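PDB 3LB5: Hit-like protein involved in cell-cycle regulation, which probably binds nucleotides and hydrolyses nucleotide conjugates, as related histidine triad proteins do, and may act in cell-cycle regulation. Local coordinates for residues B[58-61]-B[62-66]. Residues are numbered along the deposited sequence; the frame is centred on the assembly and turned at random.
Sequences MPQA and PGHTL
A61 and H64 close a type II beta turn with P62 and G63 at its corners, the amide N of H64 reaching back to O of A61 at 3.1 Å. Such a turn can fix a side chain as well as reverse a backbone: P62 supplies the restricted phi of the first corner, and G63 takes the positive phi (94°) of the second, where a side chain would press on the preceding carbonyl O. The side chain of H64 turns back toward P59 and Q60. A chi1 of 180°, which sets the ring beside the carbonyl carbon, brings ND1 to Q60, whose backbone N-H it accepts at 2.9 Å, nearly straight (177°) and in the ring plane. CB of H64 packs on CB of P59 at 3.6 Å, while the extended side chain of Q60 runs obliquely past the ring, its amide plane 58° from that of the imidazole, with OE1 of Q60 3.5 Å from CE1 of H64. Just beyond the turn, OG1 of T65 donates to O of G63 (2.8 Å). The turn leads from the loop after strand 51-55 into strand 65-69, where T65 packs against helix 81-101; H64, just before the strand, hydrogen-bonds through NE2 to ND1 of H127, the last histidine of the HIT motif on adjacent strand 126-131, and probably helps position it as a second-shell residue.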
ATOM      1  N   MET B  58      -4.887  14.994  10.031  1.00 11.39           N
ATOM      2  CA  MET B  58      -4.557  15.989   9.005  1.00 12.61           C
ATOM      3  C   MET B  58      -4.855  15.376   7.642  1.00 12.35           C
ATOM      4  O   MET B  58      -3.934  15.056   6.886  1.00 11.57           O
ATOM      5  CB  MET B  58      -3.098  16.428   9.110  1.00 13.45           C
ATOM      6  CG  MET B  58      -2.785  17.289  10.333  1.00 18.03           C
ATOM      7  SD  MET B  58      -0.996  17.403  10.584  1.00 28.83           S
ATOM      8  CE  MET B  58      -0.690  15.859  11.422  1.00 24.59           C
ATOM      9  N   PRO B  59      -6.148  15.172   7.335  1.00 12.12           N
ATOM     10  CA  PRO B  59      -6.454  14.312   6.183  1.00 12.33           C
ATOM     11  C   PRO B  59      -6.120  14.979   4.854  1.00 12.98           C
ATOM     12  O   PRO B  59      -6.222  16.206   4.727  1.00 12.70           O
ATOM     13  CB  PRO B  59      -7.967  14.101   6.299  1.00 12.24           C
ATOM     14  CG  PRO B  59      -8.459  15.314   7.000  1.00 11.66           C
ATOM     15  CD  PRO B  59      -7.374  15.652   7.997  1.00 12.40           C
ATOM     16  N   GLN B  60      -5.717  14.169   3.880  1.00 13.24           N
ATOM     17  CA  GLN B  60      -5.468  14.666   2.525  1.00 14.71           C
ATOM     18  C   GLN B  60      -6.757  14.745   1.718  1.00 14.44           C
ATOM     19  O   GLN B  60      -6.783  15.352   0.649  1.00 15.66           O
ATOM     20  CB  GLN B  60      -4.445  13.782   1.812  1.00 15.14           C
ATOM     21  CG  GLN B  60      -3.060  13.816   2.440  1.00 18.02           C
ATOM     22  CD  GLN B  60      -2.104  12.864   1.757  1.00 21.03           C
ATOM     23  OE1 GLN B  60      -1.663  11.883   2.350  1.00 24.16           O
ATOM     24  NE2 GLN B  60      -1.778  13.148   0.501  1.00 21.60           N
ATOM     25  N   ALA B  61      -7.818  14.121   2.228  1.00 14.04           N
ATOM     26  CA  ALA B  61      -9.170  14.217   1.670  1.00 13.88           C
ATOM     27  C   ALA B  61     -10.139  13.818   2.776  1.00 14.06           C
ATOM     28  O   ALA B  61      -9.752  13.075   3.682  1.00 14.19           O
ATOM     29  CB  ALA B  61      -9.330  13.297   0.438  1.00 13.17           C
ATOM     30  N   PRO B  62     -11.394  14.304   2.728  1.00 13.67           N
ATOM     31  CA  PRO B  62     -12.282  13.939   3.839  1.00 13.03           C
ATOM     32  C   PRO B  62     -12.556  12.438   3.866  1.00 12.33           C
ATOM     33  O   PRO B  62     -12.792  11.826   2.815  1.00 11.85           O
ATOM     34  CB  PRO B  62     -13.563  14.727   3.542  1.00 13.65           C
ATOM     35  CG  PRO B  62     -13.104  15.863   2.649  1.00 13.63           C
ATOM     36  CD  PRO B  62     -12.041  15.249   1.795  1.00 13.59           C
ATOM     37  N   GLY B  63     -12.470  11.848   5.053  1.00 11.20           N
ATOM     38  CA  GLY B  63     -12.613  10.391   5.197  1.00 10.13           C
ATOM     39  C   GLY B  63     -11.319   9.574   5.177  1.00  8.97           C
ATOM     40  O   GLY B  63     -11.353   8.345   5.333  1.00  7.97           O
ATOM     41  N   HIS B  64     -10.198  10.259   4.971  1.00  8.35           N
ATOM     42  CA  HIS B  64      -8.834   9.672   4.972  1.00  8.60           C
ATOM     43  C   HIS B  64      -8.624   8.915   6.293  1.00  8.45           C
ATOM     44  O   HIS B  64      -8.695   9.507   7.385  1.00  8.04           O
ATOM     45  CB  HIS B  64      -7.831  10.827   4.816  1.00  8.62           C
ATOM     46  CG  HIS B  64      -6.375  10.437   4.804  1.00  7.88           C
ATOM     47  ND1 HIS B  64      -5.400  11.331   4.425  1.00  9.47           N
ATOM     48  CD2 HIS B  64      -5.724   9.291   5.126  1.00  9.37           C
ATOM     49  CE1 HIS B  64      -4.209  10.763   4.524  1.00  9.22           C
ATOM     50  NE2 HIS B  64      -4.376   9.526   4.953  1.00  8.21           N
ATOM     51  N   THR B  65      -8.404   7.612   6.166  1.00  7.90           N
ATOM     52  CA  THR B  65      -8.315   6.688   7.290  1.00  8.32           C
ATOM     53  C   THR B  65      -6.944   6.014   7.307  1.00  8.35           C
ATOM     54  O   THR B  65      -6.337   5.759   6.240  1.00  7.02           O
ATOM     55  CB  THR B  65      -9.422   5.620   7.185  1.00  8.77           C
ATOM     56  OG1 THR B  65     -10.693   6.260   7.012  1.00 10.47           O
ATOM     57  CG2 THR B  65      -9.473   4.705   8.448  1.00  8.10           C
ATOM     58  N   LEU B  66      -6.466   5.726   8.525  1.00  8.18           N
ATOM     59  CA  LEU B  66      -5.223   4.998   8.713  1.00  8.19           C
ATOM     60  C   LEU B  66      -5.520   3.612   9.276  1.00  7.47           C
ATOM     61  O   LEU B  66      -6.409   3.455  10.122  1.00  7.01           O
ATOM     62  CB  LEU B  66      -4.302   5.758   9.674  1.00  7.93           C
ATOM     63  CG  LEU B  66      -3.970   7.191   9.278  1.00 11.22           C
ATOM     64  CD1 LEU B  66      -3.015   7.823  10.288  1.00 12.95           C
ATOM     65  CD2 LEU B  66      -3.367   7.200   7.898  1.00 10.83           C
TER